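Local coordinates for protein UL16 (Human herpesvirus 5 strain ad169, PDB 2WY3) that blocks binding of ULBP1 and ULBP2 to the host receptor KLRK1 and sequesters KLRK1 ligands inside the infected cell, inhibiting natural killer cell activation, at residues G32-I37 with T100-T105; S36-E41 with I124-Y129; I49-T54 with T96-S101; D63-Q68 with I83-L88. All coordinates share one frame; numbering follows the deposited sequence.

Contact 1 of 4, residues G32-I37 with T100-T105; sequences GMCISI and TSRMVT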
# COMPACT_ATOMS: atom_id res chain seq x y z
N GLY B 32 -10.23 -15.31 1.00
CA GLY B 32 -9.37 -15.62 -0.14
C GLY B 32 -8.21 -14.65 -0.29
O GLY B 32 -7.46 -14.71 -1.26
N MET B 33 -8.07 -13.74 0.67
CA MET B 33 -7.00 -12.75 0.62
C MET B 33 -6.46 -12.50 2.03
O MET B 33 -7.23 -12.46 3.00
CB MET B 33 -7.49 -11.44 -0.03
CG MET B 33 -6.56 -10.23 0.15
SD MET B 33 -7.08 -8.74 -0.76
CE MET B 33 -6.82 -9.30 -2.42
N CYS B 34 -5.14 -12.37 2.15
CA CYS B 34 -4.55 -11.98 3.43
C CYS B 34 -3.66 -10.77 3.21
O CYS B 34 -2.46 -10.92 2.96
CB CYS B 34 -3.74 -13.11 4.05
SG CYS B 34 -2.93 -12.59 5.61
N ILE B 35 -4.26 -9.59 3.25
CA ILE B 35 -3.51 -8.34 3.20
C ILE B 35 -4.00 -7.45 4.33
O ILE B 35 -5.14 -6.98 4.32
CB ILE B 35 -3.73 -7.62 1.86
CG1 ILE B 35 -3.20 -8.47 0.70
CG2 ILE B 35 -3.05 -6.24 1.88
CD1 ILE B 35 -3.43 -7.85 -0.67
N SER B 36 -3.13 -7.25 5.31
CA SER B 36 -3.38 -6.36 6.42
C SER B 36 -2.42 -5.18 6.32
O SER B 36 -1.22 -5.37 6.13
CB SER B 36 -3.15 -7.13 7.73
OG SER B 36 -2.72 -6.30 8.79
N ILE B 37 -2.97 -3.98 6.38
CA ILE B 37 -2.17 -2.76 6.31
C ILE B 37 -2.58 -1.86 7.47
O ILE B 37 -3.61 -1.18 7.41
CB ILE B 37 -2.39 -2.01 4.98
CG1 ILE B 37 -2.15 -2.97 3.80
CG2 ILE B 37 -1.46 -0.79 4.91
CD1 ILE B 37 -2.59 -2.44 2.43
N THR B 100 1.26 -6.74 6.22
CA THR B 100 1.34 -8.19 6.30
C THR B 100 0.54 -8.77 5.15
O THR B 100 -0.69 -8.72 5.15
CB THR B 100 0.76 -8.71 7.64
OG1 THR B 100 1.38 -8.02 8.74
CG2 THR B 100 0.99 -10.22 7.76
N SER B 101 1.24 -9.32 4.16
CA SER B 101 0.59 -9.97 3.02
C SER B 101 1.12 -11.39 2.93
O SER B 101 2.32 -11.61 2.95
CB SER B 101 0.90 -9.19 1.73
OG SER B 101 0.36 -9.86 0.59
N ARG B 102 0.21 -12.35 2.84
CA ARG B 102 0.60 -13.75 2.82
C ARG B 102 -0.28 -14.52 1.87
O ARG B 102 -1.42 -14.11 1.61
CB ARG B 102 0.43 -14.37 4.22
CG ARG B 102 0.88 -13.48 5.36
CD ARG B 102 0.72 -14.21 6.70
NE ARG B 102 1.88 -15.03 7.01
CZ ARG B 102 1.95 -15.90 8.02
NH1 ARG B 102 0.90 -16.09 8.81
NH2 ARG B 102 3.06 -16.58 8.23
N MET B 103 0.23 -15.64 1.37
CA MET B 103 -0.61 -16.59 0.66
C MET B 103 -1.65 -17.12 1.63
O MET B 103 -1.35 -17.37 2.80
CB MET B 103 0.24 -17.74 0.09
CG MET B 103 1.30 -17.25 -0.88
SD MET B 103 2.24 -18.61 -1.60
CE MET B 103 2.92 -19.38 -0.14
N VAL B 104 -2.88 -17.28 1.15
CA VAL B 104 -3.96 -17.78 1.97
C VAL B 104 -4.05 -19.31 1.88
O VAL B 104 -4.26 -19.87 0.80
CB VAL B 104 -5.31 -17.15 1.58
CG1 VAL B 104 -6.44 -17.72 2.44
CG2 VAL B 104 -5.25 -15.64 1.73
N THR B 105 -3.83 -19.97 3.01
CA THR B 105 -3.82 -21.42 3.06
C THR B 105 -4.43 -21.87 4.37
O THR B 105 -4.70 -21.05 5.25
CB THR B 105 -2.38 -21.98 3.04
OG1 THR B 105 -1.75 -21.67 4.29
CG2 THR B 105 -1.57 -21.36 1.90
O HOH W 1 -3.46 -12.84 -0.11
O HOH W 2 -0.11 -5.74 9.07

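Contact 2 of 4, residues S36-E41 with I124-Y129; sequences SICYYE and IIERLY. With NAG (2-acetamido-2-deoxy-beta-D-glucopyranose), chain I.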
# COMPACT_ATOMS: atom_id res chain seq x y z
N SER B 36 -3.13 -7.25 5.31
CA SER B 36 -3.38 -6.36 6.42
C SER B 36 -2.42 -5.18 6.32
O SER B 36 -1.22 -5.37 6.13
CB SER B 36 -3.15 -7.13 7.73
OG SER B 36 -2.72 -6.30 8.79
N ILE B 37 -2.97 -3.98 6.38
CA ILE B 37 -2.17 -2.76 6.31
C ILE B 37 -2.58 -1.86 7.47
O ILE B 37 -3.61 -1.18 7.41
CB ILE B 37 -2.39 -2.01 4.98
CG1 ILE B 37 -2.15 -2.97 3.80
CG2 ILE B 37 -1.46 -0.79 4.91
CD1 ILE B 37 -2.59 -2.44 2.43
N CYS B 38 -1.79 -1.84 8.53
CA CYS B 38 -2.16 -1.11 9.73
C CYS B 38 -1.48 0.25 9.86
O CYS B 38 -0.31 0.39 9.55
CB CYS B 38 -1.89 -1.98 10.94
SG CYS B 38 -3.01 -3.42 10.88
N TYR B 39 -2.26 1.22 10.32
CA TYR B 39 -1.92 2.63 10.23
C TYR B 39 -1.56 3.18 11.61
O TYR B 39 -2.40 3.22 12.51
CB TYR B 39 -3.19 3.30 9.71
CG TYR B 39 -3.12 4.73 9.25
CD1 TYR B 39 -3.17 5.04 7.90
CD2 TYR B 39 -3.09 5.77 10.16
CE1 TYR B 39 -3.16 6.35 7.46
CE2 TYR B 39 -3.08 7.09 9.73
CZ TYR B 39 -3.11 7.37 8.38
OH TYR B 39 -3.10 8.68 7.95
N TYR B 40 -0.30 3.59 11.77
CA TYR B 40 0.20 4.07 13.06
C TYR B 40 0.68 5.51 12.94
O TYR B 40 1.64 5.79 12.23
CB TYR B 40 1.42 3.25 13.49
CG TYR B 40 1.15 1.82 13.92
CD1 TYR B 40 1.10 1.47 15.27
CD2 TYR B 40 0.98 0.82 12.97
CE1 TYR B 40 0.89 0.16 15.66
CE2 TYR B 40 0.75 -0.49 13.35
CZ TYR B 40 0.70 -0.82 14.69
OH TYR B 40 0.48 -2.12 15.04
N GLU B 41 0.05 6.43 13.67
CA GLU B 41 0.53 7.81 13.70
C GLU B 41 1.55 8.01 14.82
O GLU B 41 1.46 7.37 15.87
CB GLU B 41 -0.66 8.76 13.91
CG GLU B 41 -1.69 8.61 12.80
CD GLU B 41 -2.92 9.47 12.98
OE1 GLU B 41 -3.67 9.25 13.96
OE2 GLU B 41 -3.15 10.35 12.13
N ILE B 124 -5.52 -3.02 20.35
CA ILE B 124 -5.53 -3.57 19.01
C ILE B 124 -6.08 -2.51 18.09
O ILE B 124 -7.26 -2.15 18.19
CB ILE B 124 -6.37 -4.85 18.90
CG1 ILE B 124 -5.75 -5.95 19.76
CG2 ILE B 124 -6.45 -5.28 17.44
CD1 ILE B 124 -6.63 -7.22 19.90
N ILE B 125 -5.24 -1.95 17.23
CA ILE B 125 -5.74 -0.84 16.40
C ILE B 125 -6.56 -1.35 15.23
O ILE B 125 -7.47 -0.66 14.75
CB ILE B 125 -4.62 0.11 15.95
CG1 ILE B 125 -3.64 -0.60 15.01
CG2 ILE B 125 -3.87 0.67 17.15
CD1 ILE B 125 -2.63 0.37 14.40
N GLU B 126 -6.25 -2.55 14.78
CA GLU B 126 -7.02 -3.17 13.69
C GLU B 126 -6.93 -4.67 13.77
O GLU B 126 -5.88 -5.23 14.07
CB GLU B 126 -6.48 -2.70 12.32
CG GLU B 126 -7.26 -3.26 11.15
CD GLU B 126 -6.86 -2.65 9.80
OE1 GLU B 126 -6.24 -1.56 9.76
OE2 GLU B 126 -7.18 -3.28 8.77
N ARG B 127 -8.05 -5.33 13.52
CA ARG B 127 -8.11 -6.79 13.54
C ARG B 127 -8.64 -7.26 12.19
O ARG B 127 -9.66 -6.76 11.70
CB ARG B 127 -9.04 -7.26 14.66
CG ARG B 127 -9.46 -8.75 14.54
CD ARG B 127 -10.26 -9.14 15.78
NE ARG B 127 -9.41 -9.21 16.97
CZ ARG B 127 -9.87 -9.27 18.21
NH1 ARG B 127 -11.18 -9.23 18.46
NH2 ARG B 127 -9.01 -9.35 19.22
N LEU B 128 -7.93 -8.20 11.58
CA LEU B 128 -8.37 -8.76 10.31
C LEU B 128 -8.55 -10.26 10.46
O LEU B 128 -7.62 -10.95 10.89
CB LEU B 128 -7.33 -8.48 9.21
CG LEU B 128 -7.55 -9.29 7.94
CD1 LEU B 128 -8.81 -8.78 7.21
CD2 LEU B 128 -6.30 -9.23 7.04
N TYR B 129 -9.74 -10.75 10.14
CA TYR B 129 -9.96 -12.19 10.03
C TYR B 129 -9.73 -12.61 8.59
O TYR B 129 -10.21 -11.96 7.66
CB TYR B 129 -11.38 -12.54 10.44
CG TYR B 129 -11.63 -12.48 11.94
CD1 TYR B 129 -11.26 -13.53 12.76
CD2 TYR B 129 -12.26 -11.38 12.51
CE1 TYR B 129 -11.52 -13.49 14.13
CE2 TYR B 129 -12.52 -11.32 13.89
CZ TYR B 129 -12.13 -12.39 14.68
OH TYR B 129 -12.36 -12.37 16.04
C1 NAG I . 1.84 13.80 15.88
C2 NAG I . 0.38 14.13 16.18
C3 NAG I . -0.01 15.52 15.69
C4 NAG I . 1.03 16.55 16.11
C5 NAG I . 2.42 16.09 15.68
C6 NAG I . 3.48 17.10 16.10
C7 NAG I . -1.36 12.43 16.20
C8 NAG I . -2.48 11.85 15.39
N2 NAG I . -0.46 13.15 15.53
O3 NAG I . -1.26 15.87 16.23
O4 NAG I . 0.75 17.79 15.50
O5 NAG I . 2.72 14.83 16.26
O6 NAG I . 3.60 17.09 17.51
O7 NAG I . -1.29 12.24 17.41
O HOH W 3 -4.77 -6.53 11.09
O HOH W 4 -5.84 -2.99 6.59
O HOH W 5 -4.98 0.41 10.96

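Contact 3 of 4, residues I49-T54 with T96-S101; sequences IGVAFT and TKLYTS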
# COMPACT_ATOMS: atom_id res chain seq x y z
N ILE B 49 6.13 -1.96 17.88
CA ILE B 49 4.78 -2.27 17.43
C ILE B 49 4.82 -3.61 16.68
O ILE B 49 5.90 -4.15 16.44
CB ILE B 49 4.23 -1.14 16.53
CG1 ILE B 49 5.19 -0.84 15.37
CG2 ILE B 49 4.03 0.13 17.36
CD1 ILE B 49 4.61 0.15 14.36
N GLY B 50 3.68 -4.17 16.34
CA GLY B 50 3.73 -5.45 15.66
C GLY B 50 2.38 -6.07 15.39
O GLY B 50 1.33 -5.46 15.65
N VAL B 51 2.41 -7.31 14.92
CA VAL B 51 1.21 -7.99 14.48
C VAL B 51 1.19 -9.41 15.04
O VAL B 51 2.15 -10.16 14.88
CB VAL B 51 1.14 -8.08 12.94
CG1 VAL B 51 -0.17 -8.70 12.50
CG2 VAL B 51 1.31 -6.69 12.31
N ALA B 52 0.10 -9.76 15.72
CA ALA B 52 -0.11 -11.11 16.23
C ALA B 52 -1.00 -11.89 15.28
O ALA B 52 -1.99 -11.36 14.77
CB ALA B 52 -0.76 -11.04 17.63
N PHE B 53 -0.65 -13.16 15.05
CA PHE B 53 -1.45 -14.04 14.21
C PHE B 53 -1.95 -15.24 15.03
O PHE B 53 -1.15 -16.06 15.50
CB PHE B 53 -0.62 -14.56 13.02
CG PHE B 53 -1.26 -15.73 12.30
CD1 PHE B 53 -2.57 -15.68 11.89
CD2 PHE B 53 -0.53 -16.89 12.06
CE1 PHE B 53 -3.17 -16.76 11.23
CE2 PHE B 53 -1.11 -17.97 11.40
CZ PHE B 53 -2.43 -17.91 10.99
N THR B 54 -3.26 -15.35 15.18
CA THR B 54 -3.84 -16.48 15.92
C THR B 54 -4.49 -17.43 14.90
O THR B 54 -5.37 -17.03 14.16
CB THR B 54 -4.91 -15.98 16.94
OG1 THR B 54 -4.29 -15.10 17.90
CG2 THR B 54 -5.55 -17.15 17.68
N THR B 96 3.37 5.54 10.02
CA THR B 96 4.06 4.30 9.70
C THR B 96 3.00 3.25 9.42
O THR B 96 2.06 3.12 10.18
CB THR B 96 4.92 3.82 10.88
OG1 THR B 96 5.90 4.82 11.20
CG2 THR B 96 5.61 2.51 10.54
N LYS B 97 3.13 2.52 8.32
CA LYS B 97 2.20 1.42 8.05
C LYS B 97 2.92 0.10 8.21
O LYS B 97 4.06 -0.05 7.76
CB LYS B 97 1.65 1.53 6.63
CG LYS B 97 0.62 2.63 6.45
CD LYS B 97 0.30 2.82 4.98
CE LYS B 97 -0.87 3.77 4.78
NZ LYS B 97 -1.02 4.12 3.35
N LEU B 98 2.26 -0.86 8.86
CA LEU B 98 2.78 -2.22 8.90
C LEU B 98 2.01 -3.06 7.88
O LEU B 98 0.78 -3.13 7.93
CB LEU B 98 2.60 -2.82 10.30
CG LEU B 98 3.38 -2.20 11.46
CD1 LEU B 98 3.35 -3.13 12.67
CD2 LEU B 98 4.83 -1.92 11.05
N TYR B 99 2.74 -3.69 6.96
CA TYR B 99 2.13 -4.51 5.92
C TYR B 99 2.34 -5.97 6.20
O TYR B 99 3.48 -6.41 6.40
CB TYR B 99 2.78 -4.21 4.56
CG TYR B 99 2.37 -2.91 3.95
CD1 TYR B 99 1.46 -2.87 2.90
CD2 TYR B 99 2.90 -1.71 4.41
CE1 TYR B 99 1.08 -1.67 2.32
CE2 TYR B 99 2.52 -0.50 3.84
CZ TYR B 99 1.61 -0.49 2.79
OH TYR B 99 1.22 0.69 2.22
N THR B 100 1.26 -6.74 6.22
CA THR B 100 1.34 -8.19 6.30
C THR B 100 0.54 -8.77 5.15
O THR B 100 -0.69 -8.72 5.15
CB THR B 100 0.76 -8.71 7.64
OG1 THR B 100 1.38 -8.02 8.74
CG2 THR B 100 0.99 -10.22 7.76
N SER B 101 1.24 -9.32 4.16
CA SER B 101 0.59 -9.97 3.02
C SER B 101 1.12 -11.39 2.93
O SER B 101 2.32 -11.61 2.95
CB SER B 101 0.90 -9.19 1.73
OG SER B 101 0.36 -9.86 0.59

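Contact 4 of 4, residues D63-Q68 with I83-L88; sequences DLWLYQ and ILQDGL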
# COMPACT_ATOMS: atom_id res chain seq x y z
N ASP B 63 1.39 -16.55 16.49
CA ASP B 63 2.68 -16.10 16.00
C ASP B 63 2.74 -14.58 16.11
O ASP B 63 1.74 -13.93 16.39
CB ASP B 63 2.86 -16.53 14.54
CG ASP B 63 4.34 -16.69 14.16
OD1 ASP B 63 5.22 -16.37 15.00
OD2 ASP B 63 4.62 -17.16 13.04
N LEU B 64 3.92 -14.02 15.89
CA LEU B 64 4.11 -12.60 16.13
C LEU B 64 5.25 -12.07 15.29
O LEU B 64 6.28 -12.72 15.18
CB LEU B 64 4.47 -12.40 17.61
CG LEU B 64 4.70 -10.97 18.11
CD1 LEU B 64 3.37 -10.20 18.15
CD2 LEU B 64 5.36 -10.98 19.50
N TRP B 65 5.07 -10.90 14.68
CA TRP B 65 6.22 -10.18 14.15
C TRP B 65 6.26 -8.78 14.73
O TRP B 65 5.21 -8.22 15.04
CB TRP B 65 6.29 -10.21 12.61
CG TRP B 65 5.36 -9.33 11.78
CD1 TRP B 65 4.14 -9.67 11.27
CD2 TRP B 65 5.65 -8.01 11.27
NE1 TRP B 65 3.64 -8.63 10.50
CE2 TRP B 65 4.55 -7.60 10.49
CE3 TRP B 65 6.74 -7.13 11.41
CZ2 TRP B 65 4.49 -6.35 9.85
CZ3 TRP B 65 6.69 -5.88 10.78
CH2 TRP B 65 5.56 -5.50 10.01
N LEU B 66 7.46 -8.24 14.90
CA LEU B 66 7.65 -6.98 15.62
C LEU B 66 8.53 -6.00 14.85
O LEU B 66 9.43 -6.40 14.12
CB LEU B 66 8.28 -7.24 17.00
CG LEU B 66 7.49 -8.10 17.99
CD1 LEU B 66 8.33 -8.37 19.23
CD2 LEU B 66 6.16 -7.43 18.34
N TYR B 67 8.26 -4.71 15.05
CA TYR B 67 8.90 -3.63 14.30
C TYR B 67 9.35 -2.55 15.29
O TYR B 67 8.62 -2.23 16.23
CB TYR B 67 7.87 -3.06 13.33
CG TYR B 67 8.41 -2.23 12.19
CD1 TYR B 67 8.17 -0.86 12.12
CD2 TYR B 67 9.13 -2.82 11.15
CE1 TYR B 67 8.65 -0.10 11.05
CE2 TYR B 67 9.60 -2.08 10.10
CZ TYR B 67 9.35 -0.73 10.05
OH TYR B 67 9.83 0.00 8.99
N GLN B 68 10.55 -2.02 15.09
CA GLN B 68 11.07 -0.96 15.96
C GLN B 68 12.11 -0.16 15.20
O GLN B 68 13.01 -0.73 14.57
CB GLN B 68 11.72 -1.56 17.22
CG GLN B 68 12.18 -0.53 18.27
CD GLN B 68 13.02 -1.16 19.38
OE1 GLN B 68 13.68 -2.18 19.16
NE2 GLN B 68 13.02 -0.55 20.57
N ILE B 83 4.45 -12.73 1.67
CA ILE B 83 4.70 -11.95 0.46
C ILE B 83 5.33 -10.63 0.89
O ILE B 83 6.27 -10.12 0.25
CB ILE B 83 3.38 -11.68 -0.29
CG1 ILE B 83 2.80 -13.01 -0.80
CG2 ILE B 83 3.60 -10.68 -1.44
CD1 ILE B 83 1.35 -12.95 -1.21
N LEU B 84 4.79 -10.07 1.97
CA LEU B 84 5.31 -8.85 2.56
C LEU B 84 5.08 -8.89 4.07
O LEU B 84 3.99 -9.23 4.53
CB LEU B 84 4.62 -7.63 1.97
CG LEU B 84 5.09 -6.24 2.44
CD1 LEU B 84 6.59 -6.06 2.27
CD2 LEU B 84 4.34 -5.17 1.64
N GLN B 85 6.11 -8.52 4.82
CA GLN B 85 6.02 -8.51 6.28
C GLN B 85 7.00 -7.46 6.81
O GLN B 85 8.06 -7.78 7.36
CB GLN B 85 6.37 -9.90 6.83
CG GLN B 85 6.13 -10.07 8.34
CD GLN B 85 7.28 -10.82 9.01
OE1 GLN B 85 7.18 -12.01 9.32
NE2 GLN B 85 8.40 -10.11 9.23
N ASP B 86 6.63 -6.19 6.63
CA ASP B 86 7.55 -5.10 6.90
C ASP B 86 6.77 -3.81 7.07
O ASP B 86 5.58 -3.75 6.75
CB ASP B 86 8.52 -4.97 5.71
CG ASP B 86 9.80 -4.22 6.04
OD1 ASP B 86 10.01 -3.81 7.21
OD2 ASP B 86 10.60 -4.04 5.11
N GLY B 87 7.44 -2.77 7.55
CA GLY B 87 6.79 -1.49 7.72
C GLY B 87 7.34 -0.49 6.72
O GLY B 87 8.38 -0.72 6.09
N LEU B 88 6.65 0.63 6.56
CA LEU B 88 7.19 1.74 5.78
C LEU B 88 6.64 3.05 6.31
O LEU B 88 5.54 3.10 6.83
CB LEU B 88 6.88 1.57 4.29
CG LEU B 88 5.45 1.61 3.75
CD1 LEU B 88 4.81 2.99 3.92
CD2 LEU B 88 5.51 1.25 2.28

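Contact 1 of 4, residues G32-I37 with T100-T105
Ser36 and Thr100 form the tight end of an antiparallel strand pair whose axes run 4.7 Å apart. Ser36 N donates to Thr100 O over 2.9 Å in a nearly straight bond (N-H...O 176°), and Thr100 N returns one to Ser36 O at 2.8 Å. A water joins the hydroxyls of the same two residues, 2.7 Å from Ser36 OG. Next to them, Ile35 and Ser101 bring their CA atoms to within 4.4 Å. The pair also makes two CA-H...O contacts, Ser101 CA to Cys34 O and Ile35 CA to Thr100 O.

At Cys34 and Arg102 the pairing opens. Arg102 N still reaches Cys34 O at 3.0 Å, but in the other direction a second water stands between the chains, accepting from Cys34 N and donating to Arg102 O. Beyond this water strand pairing ends, and Val104 turns its side chain back onto Cys34. Its CG2, anti to the carbonyl carbon, lies 3.3 Å from Cys34 N and also packs on Cys34 CB and the Met33 carbonyl carbon. Cys34 SG, anti to the backbone N (chi1 177°), touches the aliphatic stem of Arg102, 3.9 Å from CG.

Arg102 turns its guanidinium away to Asn82, Tyr112 and the ring of Phe53, while Thr100 OG1 is hydrogen-bonded to Trp65. Cys34 and Ser36 face strands 110-118 and 121-131, whereas Ile35 packs on the chain of another protein. Strand 95-102 is the middle of its three-stranded sheet, between 34-41 here and 82-89 beyond.

Contact 2 of 4, residues S36-E41 with I124-Y129
Strand 36-41 runs antiparallel (175°) to strand 126-129, but the axes stay 8.3 Å apart and no direct hydrogen bond crosses. Edge strand 34-41 of the three-stranded sheet here meets strand 121-131 of the six-stranded one at a margin of the beta-sandwich, bridged by side chains, water and the disulfide from Cys38 to Cys114. The chain turns a corner at Ile125, whose CB points toward the opposing strand. Its CG1, between backbone N and carbonyl carbon, carries CD1, which sits over the centre of the Tyr40 ring, 3.5 Å above the plane, a CH-pi contact in which the two side chains cross at about a right angle. The same methyl lies 3.4 Å from Tyr39 O. Leu128 CD2 meets Ser36 CB at 3.8 Å.

Between these apolar contacts the extended Glu126 presents its carboxylate to two waters. One donates to OE2 at 2.6 Å and accepts from Ile37 N; the other donates to OE1 and accepts from Tyr39 N. OE2 also receives Trp28 NE1.

Ser36, Cys38 and Tyr40 bond to strand 95-102 through their backbones, whereas Ile37 N and Tyr39 N belong to the outer edge. The carboxylate, probably charged, therefore satisfies edge amides through water.

Contact 3 of 4, residues I49-T54 with T96-S101
Leu98 meets Ile49, Gly50 and Val51 with no ring lying between them; the flat groups stand around this aliphatic cluster. Tyr40 and Tyr67 each touch both Ile49 and Leu98, and the indole of Trp65 touches both Val51 and Leu98.

Leu98 CD1 does most of the touching. It reaches 3.8 Å from Gly50 CA, where the glycine backbone itself forms the packing surface, and 3.9 Å from Ile49 CD1. Ile49 and Leu98 cross obliquely, and Ile49 CD1 lies equally close to Leu98 CD2. On the other flank Val51 CG2 comes within 4.1 Å of Leu98 CD1, the two side chains sliding past each other in opposite directions. Val51 CG2, anti to the carbonyl carbon, also lies 3.8 Å from Thr100 OG1, an apolar methyl beside a hydroxyl that is hydrogen-bonded elsewhere.

No hydrogen bond joins the two strands. Their axes pass 8.4 Å apart at a crossing angle of -26°, and all five touching residues are buried. This is the face-to-face packing of two sheets in a beta-sandwich, consistent with an immunoglobulin-like domain of the E-set clan.

Contact 4 of 4, residues D63-Q68 with I83-L88
Trp65 and Gln85 supply the main CH-pi contact. Gln85 CG stands 3.4 Å from the centroid of the five-membered ring, only 1° off its normal, and the side-chain amide lies almost parallel to the indole, 10° between planes. Chi2 of Gln85, at -137°, swings CD back toward Trp65 CG and CB. A second CH-pi contact, further off the ring normal, sets Gly87 CA over a face of Tyr67, 4.0 Å from the ring centroid. With no side chain on Gly87, the phenol rests directly on the backbone.

Van der Waals packing continues at the far rim of the indole, where Trp65 CH2 approaches the Asp86 carbonyl carbon to 3.6 Å.

Polar groups surround the rings. Asp86 OD1 lies at the edge of Tyr67, near the ring plane and 3.4 Å from CE2, and weakly accepts Gly87 N. Outside the two segments, the Asp86 carboxylate is held by a basic and a polar side chain of another protein chain. The Gln85 amide is bound at both atoms, NE2 by Asn75 and OE1 by Phe76 N, with Asn75 itself at a glycan site.

Strand 62-68, between 49-55 and 71-74 in one sheet, thus packs across strand 82-89, an outer strand of the three-stranded sheet. Strand 82-89 carries a classic beta bulge, Ile83 and Leu84 both facing Ser101 of neighbouring strand 95-102.

Overall arrangement
Contact 1 lies within the three-stranded sheet, joining 34-41 to its middle strand by backbone hydrogen bonds; the other three bridge that sheet to the six-stranded one through side chains. Contacts 1 and 3 are buried, contact 3 nearest the centre of the chain, about 3 Å between centres, and almost wholly aliphatic. Contacts 2 and 4 flank it and are partly buried, each pairing a CH-pi contact on an aromatic face with polar groups, through water in contact 2 and partly toward the other protein chain in contact 4. Contacts 1 and 2 share Ser36 and Ile37, contacts 1 and 3 Thr100 and Ser101. The Trp65 to Thr100 bond connects contact 4 with contacts 1 and 3.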